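Local coordinates for protein D-galactonate dehydratase family member RspA (Pantoea ananatis, PDB 3T6C) that dehydrates D-gluconate to 2-dehydro-3-deoxy-D-gluconate with low, magnesium-dependent activity that suggests no significant role in D-gluconate breakdown in the cell, at residues P88-I94 with L121-K125; E249-P253 with D273-N279; A335-E339 with S367-F371; S354-C359 with F387-P391. All blocks are in the same frame, centred on the assembly; numbering follows the deposited sequence.

Interaction 1 (P88-I94 with L121-K125); sequences PARIEDI and LWDIK
The ammonium group of K125, though it springs from a buried helix position, reaches across, through a bent chain, to the backbone carbonyl of A89, NZ lying 2.9 Å from O. The chain leaves with CG anti to the backbone N (chi1 -177°) and then bends at chi2 and chi3, which lays CE alongside I91 CD1 and brings NZ into the A89 carbonyl plane, on a lone pair, at a C=O...N angle of 119°. A second partner of the same ammonium is E135 of a neighbouring subunit, so the lysine ties the turn before helix 91-100 both to helix 108-129 and to the subunit interface.

Next to the lysine, whose CE touches I91 CD1, the isoleucine crosses W122 at about a right angle. Its CD1 methyl sits 3.8 Å from the centroid of the five-membered ring and 16° off the ring normal, a CH-pi contact over the face, while CG2 lies 3.6 Å from NE1. That indole N-H is itself bonded to T329 OG1. L121 forks between two partners: CD2 meets P88 CB at 3.5 Å, and CD1 meets I94 CG2 at 3.7 Å. One water bridges the segments, donating to both P88 O and L121 O and thereby serving two backbone carbonyls in a buried setting.

The contact thus joins two helices of the N-terminal capping domain of the enolase superfamily. Strand 44-51 packs against L121 and I124, helix 133-136 against W122 and K125, and helix 328-340 of the barrel domain against I91 and W122.

Interaction 2 (E249-P253 with D273-N279); sequences ERITP and DPVAPEN. With EDO (1,2-ethanediol), chain H.
E249 lies against the backbone of V275 and A276, and its side chain runs past A276 to P277. CB starts 3.7 Å from A276 N. With chi1 at 61°, CG is set between the backbone N and the carbonyl carbon, and the chain then extends straight to the carboxylate, where OE1 lies 3.2 Å from A276 CB and 3.7 Å from P277 CD. OE2 lies near the C-terminal carboxylate of P440, a like charge. R105 of a neighbouring subunit makes salt bridges to both E249 OE1 and E278 OE1; it probably offsets the repulsion between these two carboxylates.

At the root of the same residue, E249 N donates to D273 O (3.0 Å). A water donates to both I251 O and P274 O, linking the loops further along. The P253 ring and the N279 side chain cross at about a right angle, CG 3.8 Å from ND2, and ND2 donates to a 1,2-ethanediol molecule, probably from the crystallisation liquor.

These are successive loops following barrel strands 242-246 and 270-272, whose last residues, D246 and E272, bind the magnesium ion. Helix 253-262 packs on I251 and P274, while strand 294-296 and helix 283-289 cover P274 and V275.

Interaction 3 (A335-E339 with S367-F371); sequences AIYSE and SSPNF
Residues 335-339, near the end of helix 328-340, face a type I beta turn from S368 to F371, with the CA atoms of E339 and N370 5.5 Å apart. N370 carries the contact. Its CG occupies the position between the backbone N and the carbonyl carbon (chi1 61°), which swings the amide onto the helix. ND2 donates to A335 O at 3.0 Å along a bent path: the N-H...O angle is 143°, and the oxygen is 27° out of the amide plane. That carbonyl also accepts the helical bond from E339 N, so two donors share one oxygen. ND2 has a further acceptor in V343 O, just before strand 344-345, while backbone bonds join N370 to T345.

The contact joins helix 328-340 to the loop after the next helix, 355-367, in the modified TIM barrel, (beta/alpha)7-beta, of the enolase superfamily: the turn leads on to strand 374-375, and N370 links it to helix 328-340.

E339 extends across P369 at about a right angle, its CB lying 3.6 Å from N370 CG and its OE2 3.6 Å from P369 CG. A water donates to E339 OE1 and, at 2.7 Å, to N370 OD1, bridging carboxylate and amide. OE2 forms a salt bridge with K333 of a neighbouring subunit. At the other end of the contact A335 CB lies 4.0 Å from S368 OG, whose hydroxyl is hydrogen-bonded to L364 O.

Interaction 4 (S354-C359 with F387-P391); sequences SPIGVC and FPGCP
S354 O accepts the helical bond from V358 N at 3.0 Å, opening helix 355-367, and the S354 hydroxyl adds a weak N-cap: OG takes the N-H of G357 at 3.4 Å. On the first turn so formed, P355 lies over one face of the F387 ring. Its CD is 3.6 Å from the ring centroid and 13° off the normal, a CH-pi contact, and its CG comes within 3.5 Å of F387 CD1. I356 approaches from another direction: CD1 meets the ring edge, near its plane, 3.8 Å from CE2. With chi1 at -64°, F387 CG stands anti to its carbonyl carbon, turning the ring toward both residues.

Beyond the ring, C390 SG lies 3.7 Å from P355 CB, and C359 SG touches P391 CD at 3.7 Å. No hydrogen bond crosses the contact; proline rings, sulfurs and the aromatic ring make the join. Strand 44-51 of the N-terminal domain reaches S354, I356 and F387 through V46.

F387 to C390 form a type II beta turn, with G389 at the positive phi (108°) that this turn commonly places on glycine. It connects helix 381-386 to strand 392-394, against the N-terminus of a helix of the enolase-superfamily barrel.

How the interactions relate
Interaction 2 lies nearest the reaction centre: the side chain of D273 is about 4 Å from the magnesium ion and about 5 Å from bound D-gluconate. Interaction 4 is more distant, with the V358 side chain about 11 Å from the ligand, and its centre is 31 Å from that of interaction 2, across the chain's centre. Interactions 3 and 4 alternate along the sequence and share helix 355-367, which 354-359 begins and 367-371 leaves; their nearest atoms are about 9 Å apart. Interaction 1 belongs to the N-terminal domain, its nearest atoms about 6 Å from interaction 4. Interactions 1 and 3 meet the same neighbouring subunit, where E92 packs against P369 of the partner.

Interaction 1 (P88-I94 with L121-K125)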
loop_
_atom_site.group_PDB
_atom_site.type_symbol
_atom_site.label_atom_id
_atom_site.label_comp_id
_atom_site.label_asym_id
_atom_site.label_seq_id
_atom_site.Cartn_x
_atom_site.Cartn_y
_atom_site.Cartn_z
ATOM N N PRO A 88 5.550 24.480 40.036
ATOM C CA PRO A 88 4.474 23.617 39.486
ATOM C C PRO A 88 3.805 24.193 38.231
ATOM O O PRO A 88 3.066 23.470 37.586
ATOM C CB PRO A 88 3.476 23.501 40.657
ATOM C CG PRO A 88 3.671 24.817 41.425
ATOM C CD PRO A 88 5.170 25.100 41.323
ATOM N N ALA A 89 4.048 25.445 37.885
ATOM C CA ALA A 89 3.414 26.033 36.689
ATOM C C ALA A 89 3.888 25.333 35.402
ATOM O O ALA A 89 3.149 25.344 34.407
ATOM C CB ALA A 89 3.753 27.518 36.592
ATOM N N ARG A 90 5.084 24.723 35.406
ATOM C CA ARG A 90 5.524 24.245 34.122
ATOM C C ARG A 90 5.103 22.778 34.097
ATOM O O ARG A 90 5.929 21.825 34.078
ATOM C CB ARG A 90 7.059 24.322 34.145
ATOM C CG ARG A 90 7.535 25.804 34.206
ATOM C CD ARG A 90 9.035 25.954 33.858
ATOM N NE ARG A 90 9.383 27.400 33.974
ATOM C CZ ARG A 90 10.282 28.033 33.203
ATOM N NH1 ARG A 90 10.968 27.363 32.277
ATOM N NH2 ARG A 90 10.522 29.330 33.409
ATOM N N ILE A 91 3.867 22.600 33.674
ATOM C CA ILE A 91 3.228 21.251 33.716
ATOM C C ILE A 91 3.841 20.424 32.596
ATOM O O ILE A 91 4.256 19.297 32.822
ATOM C CB ILE A 91 1.689 21.307 33.571
ATOM C CG1 ILE A 91 1.079 22.127 34.730
ATOM C CG2 ILE A 91 1.135 19.864 33.500
ATOM C CD1 ILE A 91 -0.473 22.162 34.718
ATOM N N GLU A 92 3.915 20.982 31.387
ATOM C CA GLU A 92 4.435 20.204 30.270
ATOM C C GLU A 92 5.919 19.888 30.431
ATOM O O GLU A 92 6.343 18.786 30.107
ATOM C CB GLU A 92 4.242 21.019 28.990
ATOM C CG GLU A 92 4.615 20.246 27.736
ATOM C CD GLU A 92 3.592 19.201 27.337
ATOM O OE1 GLU A 92 2.376 19.484 27.362
ATOM O OE2 GLU A 92 4.031 18.107 26.953
ATOM N N ASP A 93 6.703 20.854 30.927
ATOM C CA ASP A 93 8.149 20.645 31.066
ATOM C C ASP A 93 8.349 19.577 32.137
ATOM O O ASP A 93 9.229 18.724 31.985
ATOM C CB ASP A 93 8.842 21.949 31.498
ATOM C CG ASP A 93 10.343 21.783 31.608
ATOM O OD1 ASP A 93 11.015 21.691 30.561
ATOM O OD2 ASP A 93 10.885 21.788 32.742
ATOM N N ILE A 94 7.558 19.604 33.220
ATOM C CA ILE A 94 7.651 18.559 34.225
ATOM C C ILE A 94 7.203 17.194 33.666
ATOM O O ILE A 94 7.854 16.180 33.913
ATOM C CB ILE A 94 6.856 18.939 35.492
ATOM C CG1 ILE A 94 7.561 20.115 36.209
ATOM C CG2 ILE A 94 6.666 17.697 36.428
ATOM C CD1 ILE A 94 6.684 20.676 37.338
ATOM N N LEU A 121 -0.596 18.565 39.439
ATOM C CA LEU A 121 -0.159 19.866 38.916
ATOM C C LEU A 121 -1.285 20.607 38.187
ATOM O O LEU A 121 -1.379 21.844 38.328
ATOM C CB LEU A 121 1.039 19.692 37.957
ATOM C CG LEU A 121 2.268 19.167 38.669
ATOM C CD1 LEU A 121 3.384 18.858 37.669
ATOM C CD2 LEU A 121 2.793 20.162 39.737
ATOM N N TRP A 122 -2.134 19.882 37.453
ATOM C CA TRP A 122 -3.300 20.512 36.871
ATOM C C TRP A 122 -4.249 21.032 37.959
ATOM O O TRP A 122 -4.846 22.109 37.769
ATOM C CB TRP A 122 -4.029 19.525 35.949
ATOM C CG TRP A 122 -3.465 19.557 34.562
ATOM C CD1 TRP A 122 -2.661 18.601 33.987
ATOM C CD2 TRP A 122 -3.583 20.615 33.594
ATOM N NE1 TRP A 122 -2.300 18.989 32.700
ATOM C CE2 TRP A 122 -2.860 20.207 32.436
ATOM C CE3 TRP A 122 -4.236 21.872 33.587
ATOM C CZ2 TRP A 122 -2.769 20.994 31.286
ATOM C CZ3 TRP A 122 -4.153 22.667 32.432
ATOM C CH2 TRP A 122 -3.417 22.221 31.296
ATOM N N ASP A 123 -4.429 20.263 39.053
ATOM C CA ASP A 123 -5.244 20.692 40.205
ATOM C C ASP A 123 -4.713 22.014 40.764
ATOM O O ASP A 123 -5.475 22.950 40.988
ATOM C CB ASP A 123 -5.203 19.587 41.255
ATOM C CG ASP A 123 -6.257 19.759 42.334
ATOM O OD1 ASP A 123 -7.341 20.350 42.071
ATOM O OD2 ASP A 123 -5.988 19.298 43.464
ATOM N N ILE A 124 -3.396 22.091 40.947
ATOM C CA ILE A 124 -2.761 23.314 41.430
ATOM C C ILE A 124 -2.994 24.470 40.432
ATOM O O ILE A 124 -3.272 25.584 40.833
ATOM C CB ILE A 124 -1.254 23.083 41.618
ATOM C CG1 ILE A 124 -1.057 22.256 42.920
ATOM C CG2 ILE A 124 -0.508 24.430 41.720
ATOM C CD1 ILE A 124 0.315 21.648 43.131
ATOM N N LYS A 125 -2.831 24.214 39.136
ATOM C CA LYS A 125 -3.038 25.261 38.116
ATOM C C LYS A 125 -4.449 25.819 38.184
ATOM O O LYS A 125 -4.647 27.037 38.147
ATOM C CB LYS A 125 -2.749 24.678 36.731
ATOM C CG LYS A 125 -2.868 25.706 35.546
ATOM C CD LYS A 125 -1.637 26.664 35.442
ATOM C CE LYS A 125 -0.334 25.904 35.149
ATOM N NZ LYS A 125 0.652 26.820 34.537
HETATM O O HOH W 1 0.478 23.997 38.194
#

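Interaction 2 (E249-P253 with D273-N279)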
loop_
_atom_site.group_PDB
_atom_site.type_symbol
_atom_site.label_atom_id
_atom_site.label_comp_id
_atom_site.label_asym_id
_atom_site.label_seq_id
_atom_site.Cartn_x
_atom_site.Cartn_y
_atom_site.Cartn_z
ATOM N N GLU A 249 -10.756 -9.145 25.691
ATOM C CA GLU A 249 -9.657 -9.942 25.065
ATOM C C GLU A 249 -9.777 -11.471 25.292
ATOM O O GLU A 249 -8.765 -12.162 25.214
ATOM C CB GLU A 249 -8.237 -9.435 25.483
ATOM C CG GLU A 249 -7.904 -9.505 27.020
ATOM C CD GLU A 249 -6.484 -9.010 27.414
ATOM O OE1 GLU A 249 -5.732 -8.556 26.522
ATOM O OE2 GLU A 249 -6.133 -9.140 28.625
ATOM N N ARG A 250 -11.004 -11.981 25.485
ATOM C CA ARG A 250 -11.173 -13.371 25.925
ATOM C C ARG A 250 -11.307 -14.379 24.803
ATOM O O ARG A 250 -11.538 -15.557 25.071
ATOM C CB ARG A 250 -12.395 -13.484 26.847
ATOM C CG ARG A 250 -12.183 -12.861 28.199
ATOM C CD ARG A 250 -11.230 -13.694 29.018
ATOM N NE ARG A 250 -11.026 -13.191 30.397
ATOM C CZ ARG A 250 -11.221 -13.894 31.507
ATOM N NH1 ARG A 250 -11.686 -15.151 31.484
ATOM N NH2 ARG A 250 -10.917 -13.325 32.678
ATOM N N ILE A 251 -11.179 -13.965 23.541
ATOM C CA ILE A 251 -11.371 -14.892 22.419
ATOM C C ILE A 251 -10.288 -14.647 21.356
ATOM O O ILE A 251 -9.585 -13.617 21.404
ATOM C CB ILE A 251 -12.778 -14.749 21.766
ATOM C CG1 ILE A 251 -12.994 -13.314 21.290
ATOM C CG2 ILE A 251 -13.892 -15.089 22.810
ATOM C CD1 ILE A 251 -14.467 -13.046 20.857
ATOM N N THR A 252 -10.136 -15.568 20.426
ATOM C CA THR A 252 -9.133 -15.346 19.375
ATOM C C THR A 252 -9.568 -14.243 18.412
ATOM O O THR A 252 -10.775 -13.972 18.288
ATOM C CB THR A 252 -8.918 -16.606 18.506
ATOM O OG1 THR A 252 -10.122 -16.938 17.822
ATOM C CG2 THR A 252 -8.397 -17.801 19.361
ATOM N N PRO A 253 -8.622 -13.608 17.698
ATOM C CA PRO A 253 -9.052 -12.486 16.849
ATOM C C PRO A 253 -10.100 -12.854 15.790
ATOM O O PRO A 253 -11.074 -12.106 15.594
ATOM C CB PRO A 253 -7.726 -11.991 16.222
ATOM C CG PRO A 253 -6.644 -12.325 17.309
ATOM C CD PRO A 253 -7.146 -13.689 17.863
ATOM N N ASP A 273 -12.809 -4.096 23.447
ATOM C CA ASP A 273 -11.621 -4.957 23.562
ATOM C C ASP A 273 -11.791 -6.305 22.864
ATOM O O ASP A 273 -11.582 -7.374 23.451
ATOM C CB ASP A 273 -11.199 -5.138 25.027
ATOM C CG ASP A 273 -10.611 -3.831 25.646
ATOM O OD1 ASP A 273 -10.602 -2.780 24.973
ATOM O OD2 ASP A 273 -10.157 -3.851 26.834
ATOM N N PRO A 274 -12.146 -6.256 21.581
ATOM C CA PRO A 274 -12.235 -7.536 20.859
ATOM C C PRO A 274 -10.847 -8.210 20.732
ATOM O O PRO A 274 -10.810 -9.445 20.508
ATOM C CB PRO A 274 -12.715 -7.084 19.462
ATOM C CG PRO A 274 -12.150 -5.634 19.321
ATOM C CD PRO A 274 -12.506 -5.106 20.726
ATOM N N VAL A 275 -9.748 -7.447 20.865
ATOM C CA VAL A 275 -8.400 -8.026 20.821
ATOM C C VAL A 275 -7.570 -7.475 21.997
ATOM O O VAL A 275 -7.836 -6.387 22.532
ATOM C CB VAL A 275 -7.623 -7.791 19.497
ATOM C CG1 VAL A 275 -8.413 -8.372 18.300
ATOM C CG2 VAL A 275 -7.350 -6.307 19.281
ATOM N N ALA A 276 -6.550 -8.242 22.358
ATOM C CA ALA A 276 -5.515 -7.815 23.294
ATOM C C ALA A 276 -4.663 -6.725 22.623
ATOM O O ALA A 276 -4.577 -6.673 21.397
ATOM C CB ALA A 276 -4.629 -9.033 23.538
ATOM N N PRO A 277 -3.971 -5.878 23.422
ATOM C CA PRO A 277 -3.046 -4.911 22.785
ATOM C C PRO A 277 -2.014 -5.594 21.915
ATOM O O PRO A 277 -1.668 -5.056 20.852
ATOM C CB PRO A 277 -2.341 -4.267 24.002
ATOM C CG PRO A 277 -3.366 -4.340 25.071
ATOM C CD PRO A 277 -3.898 -5.777 24.894
ATOM N N GLU A 278 -1.573 -6.796 22.301
ATOM C CA GLU A 278 -0.548 -7.473 21.529
ATOM C C GLU A 278 -1.066 -7.953 20.165
ATOM O O GLU A 278 -0.250 -8.353 19.323
ATOM C CB GLU A 278 -0.011 -8.643 22.345
ATOM C CG GLU A 278 0.702 -8.188 23.646
ATOM C CD GLU A 278 -0.194 -8.105 24.903
ATOM O OE1 GLU A 278 -1.443 -8.126 24.793
ATOM O OE2 GLU A 278 0.397 -8.047 26.000
ATOM N N ASN A 279 -2.392 -7.997 19.985
ATOM C CA ASN A 279 -3.065 -8.392 18.724
ATOM C C ASN A 279 -3.649 -7.255 17.892
ATOM O O ASN A 279 -4.588 -7.492 17.099
ATOM C CB ASN A 279 -4.057 -9.527 18.910
ATOM C CG ASN A 279 -3.372 -10.885 19.136
ATOM O OD1 ASN A 279 -2.333 -11.173 18.527
ATOM N ND2 ASN A 279 -3.979 -11.735 19.987
HETATM C C1 EDO H . -4.282 -16.988 20.192
HETATM O O1 EDO H . -2.962 -17.618 20.397
HETATM C C2 EDO H . -4.267 -15.470 19.898
HETATM O O2 EDO H . -3.402 -14.604 20.725
HETATM O O HOH W 2 -8.879 -11.407 20.018
#

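Interaction 3 (A335-E339 with S367-F371)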
loop_
_atom_site.group_PDB
_atom_site.type_symbol
_atom_site.label_atom_id
_atom_site.label_comp_id
_atom_site.label_asym_id
_atom_site.label_seq_id
_atom_site.Cartn_x
_atom_site.Cartn_y
_atom_site.Cartn_z
ATOM N N ALA A 335 -7.103 12.722 23.310
ATOM C CA ALA A 335 -8.464 13.117 22.974
ATOM C C ALA A 335 -8.463 13.955 21.678
ATOM O O ALA A 335 -9.322 13.790 20.820
ATOM C CB ALA A 335 -9.064 13.896 24.147
ATOM N N ILE A 336 -7.523 14.880 21.569
ATOM C CA ILE A 336 -7.369 15.727 20.359
ATOM C C ILE A 336 -6.956 14.899 19.131
ATOM O O ILE A 336 -7.525 15.062 18.028
ATOM C CB ILE A 336 -6.364 16.845 20.636
ATOM C CG1 ILE A 336 -7.051 17.889 21.531
ATOM C CG2 ILE A 336 -5.846 17.448 19.282
ATOM C CD1 ILE A 336 -6.081 18.918 22.121
ATOM N N TYR A 337 -6.016 13.995 19.315
ATOM C CA TYR A 337 -5.613 13.142 18.183
ATOM C C TYR A 337 -6.821 12.322 17.680
ATOM O O TYR A 337 -7.023 12.152 16.482
ATOM C CB TYR A 337 -4.473 12.209 18.642
ATOM C CG TYR A 337 -3.638 11.732 17.479
ATOM C CD1 TYR A 337 -2.569 12.502 17.047
ATOM C CD2 TYR A 337 -3.921 10.539 16.829
ATOM C CE1 TYR A 337 -1.810 12.139 15.956
ATOM C CE2 TYR A 337 -3.166 10.173 15.708
ATOM C CZ TYR A 337 -2.139 10.981 15.279
ATOM O OH TYR A 337 -1.368 10.585 14.199
ATOM N N SER A 338 -7.638 11.852 18.617
ATOM C CA SER A 338 -8.879 11.139 18.281
ATOM C C SER A 338 -9.866 12.054 17.566
ATOM O O SER A 338 -10.432 11.670 16.497
ATOM C CB SER A 338 -9.514 10.570 19.567
ATOM O OG SER A 338 -8.612 9.656 20.164
ATOM N N GLU A 339 -10.045 13.273 18.096
ATOM C CA GLU A 339 -10.993 14.226 17.535
ATOM C C GLU A 339 -10.733 14.451 16.053
ATOM O O GLU A 339 -11.666 14.479 15.228
ATOM C CB GLU A 339 -10.821 15.564 18.307
ATOM C CG GLU A 339 -11.711 16.707 17.777
ATOM C CD GLU A 339 -11.380 18.064 18.429
ATOM O OE1 GLU A 339 -10.674 18.112 19.465
ATOM O OE2 GLU A 339 -11.803 19.078 17.855
ATOM N N SER A 367 -14.842 19.114 28.379
ATOM C CA SER A 367 -14.140 20.042 27.494
ATOM C C SER A 367 -13.823 19.475 26.113
ATOM O O SER A 367 -13.248 20.182 25.260
ATOM C CB SER A 367 -12.876 20.583 28.189
ATOM O OG SER A 367 -12.037 19.500 28.564
ATOM N N SER A 368 -14.171 18.197 25.875
ATOM C CA SER A 368 -13.858 17.569 24.578
ATOM C C SER A 368 -15.018 17.586 23.601
ATOM O O SER A 368 -16.071 17.035 23.885
ATOM C CB SER A 368 -13.512 16.072 24.816
ATOM O OG SER A 368 -12.270 15.941 25.447
ATOM N N PRO A 369 -14.803 18.141 22.394
ATOM C CA PRO A 369 -15.925 18.096 21.449
ATOM C C PRO A 369 -16.338 16.643 21.107
ATOM O O PRO A 369 -17.515 16.356 20.873
ATOM C CB PRO A 369 -15.383 18.771 20.181
ATOM C CG PRO A 369 -14.127 19.396 20.561
ATOM C CD PRO A 369 -13.619 18.846 21.871
ATOM N N ASN A 370 -15.338 15.764 21.096
ATOM C CA ASN A 370 -15.479 14.369 20.735
ATOM C C ASN A 370 -15.798 13.439 21.899
ATOM O O ASN A 370 -15.420 12.266 21.836
ATOM C CB ASN A 370 -14.290 13.853 19.938
ATOM C CG ASN A 370 -13.019 13.951 20.703
ATOM O OD1 ASN A 370 -12.774 14.916 21.425
ATOM N ND2 ASN A 370 -12.150 12.969 20.513
ATOM N N PHE A 371 -16.309 13.950 23.000
ATOM C CA PHE A 371 -16.752 13.036 24.067
ATOM C C PHE A 371 -17.700 11.964 23.550
ATOM O O PHE A 371 -18.641 12.278 22.788
ATOM C CB PHE A 371 -17.515 13.853 25.122
ATOM C CG PHE A 371 -18.192 12.997 26.167
ATOM C CD1 PHE A 371 -17.461 12.214 27.060
ATOM C CD2 PHE A 371 -19.585 12.964 26.205
ATOM C CE1 PHE A 371 -18.173 11.411 28.034
ATOM C CE2 PHE A 371 -20.274 12.178 27.137
ATOM C CZ PHE A 371 -19.520 11.416 28.055
HETATM O O HOH W 3 -10.745 16.568 22.065
#

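Interaction 4 (S354-C359 with F387-P391)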
loop_
_atom_site.group_PDB
_atom_site.type_symbol
_atom_site.label_atom_id
_atom_site.label_comp_id
_atom_site.label_asym_id
_atom_site.label_seq_id
_atom_site.Cartn_x
_atom_site.Cartn_y
_atom_site.Cartn_z
ATOM N N SER A 354 -9.422 6.351 41.536
ATOM C CA SER A 354 -9.866 7.112 42.717
ATOM C C SER A 354 -10.876 8.158 42.285
ATOM O O SER A 354 -10.973 8.464 41.105
ATOM C CB SER A 354 -8.686 7.800 43.416
ATOM O OG SER A 354 -8.256 8.873 42.631
ATOM N N PRO A 355 -11.631 8.752 43.245
ATOM C CA PRO A 355 -12.518 9.824 42.823
ATOM C C PRO A 355 -11.785 11.010 42.153
ATOM O O PRO A 355 -12.421 11.730 41.388
ATOM C CB PRO A 355 -13.120 10.294 44.142
ATOM C CG PRO A 355 -13.267 8.987 44.915
ATOM C CD PRO A 355 -11.933 8.280 44.611
ATOM N N ILE A 356 -10.504 11.212 42.457
ATOM C CA ILE A 356 -9.667 12.196 41.756
ATOM C C ILE A 356 -9.589 11.879 40.258
ATOM O O ILE A 356 -9.803 12.788 39.422
ATOM C CB ILE A 356 -8.277 12.243 42.373
ATOM C CG1 ILE A 356 -8.371 12.586 43.841
ATOM C CG2 ILE A 356 -7.387 13.283 41.636
ATOM C CD1 ILE A 356 -7.103 12.185 44.629
ATOM N N GLY A 357 -9.345 10.596 39.928
ATOM C CA GLY A 357 -9.298 10.115 38.543
ATOM C C GLY A 357 -10.665 10.226 37.870
ATOM O O GLY A 357 -10.754 10.610 36.701
ATOM N N VAL A 358 -11.724 9.945 38.629
ATOM C CA VAL A 358 -13.083 10.111 38.090
ATOM C C VAL A 358 -13.323 11.557 37.706
ATOM O O VAL A 358 -13.853 11.849 36.618
ATOM C CB VAL A 358 -14.126 9.670 39.120
ATOM C CG1 VAL A 358 -15.550 10.028 38.646
ATOM C CG2 VAL A 358 -13.987 8.179 39.309
ATOM N N CYS A 359 -12.920 12.491 38.572
ATOM C CA CYS A 359 -13.058 13.925 38.247
ATOM C C CYS A 359 -12.205 14.328 37.051
ATOM O O CYS A 359 -12.675 15.046 36.175
ATOM C CB CYS A 359 -12.699 14.801 39.460
ATOM S SG CYS A 359 -13.932 14.724 40.781
ATOM N N PHE A 387 -13.308 11.465 49.999
ATOM C CA PHE A 387 -13.016 12.395 48.904
ATOM C C PHE A 387 -14.127 13.408 48.705
ATOM O O PHE A 387 -14.931 13.262 47.806
ATOM C CB PHE A 387 -12.792 11.610 47.592
ATOM C CG PHE A 387 -11.598 10.688 47.611
ATOM C CD1 PHE A 387 -11.734 9.351 48.058
ATOM C CD2 PHE A 387 -10.371 11.119 47.148
ATOM C CE1 PHE A 387 -10.615 8.478 48.057
ATOM C CE2 PHE A 387 -9.280 10.287 47.125
ATOM C CZ PHE A 387 -9.396 8.950 47.584
ATOM N N PRO A 388 -14.174 14.468 49.523
ATOM C CA PRO A 388 -15.237 15.474 49.323
ATOM C C PRO A 388 -15.165 16.102 47.938
ATOM O O PRO A 388 -14.068 16.420 47.444
ATOM C CB PRO A 388 -14.928 16.533 50.398
ATOM C CG PRO A 388 -14.176 15.752 51.452
ATOM C CD PRO A 388 -13.348 14.744 50.704
ATOM N N GLY A 389 -16.329 16.278 47.303
ATOM C CA GLY A 389 -16.353 16.809 45.934
ATOM C C GLY A 389 -16.721 15.822 44.845
ATOM O O GLY A 389 -16.689 16.173 43.675
ATOM N N CYS A 390 -17.057 14.576 45.182
ATOM C CA CYS A 390 -17.370 13.621 44.125
ATOM C C CYS A 390 -18.543 14.160 43.281
ATOM O O CYS A 390 -19.422 14.856 43.833
ATOM C CB CYS A 390 -17.812 12.305 44.747
ATOM S SG CYS A 390 -16.418 11.376 45.473
ATOM N N PRO A 391 -18.528 13.883 41.966
ATOM C CA PRO A 391 -19.662 14.295 41.117
ATOM C C PRO A 391 -21.029 13.786 41.608
ATOM O O PRO A 391 -21.103 12.759 42.280
ATOM C CB PRO A 391 -19.316 13.678 39.759
ATOM C CG PRO A 391 -17.822 13.688 39.721
ATOM C CD PRO A 391 -17.354 13.482 41.154
#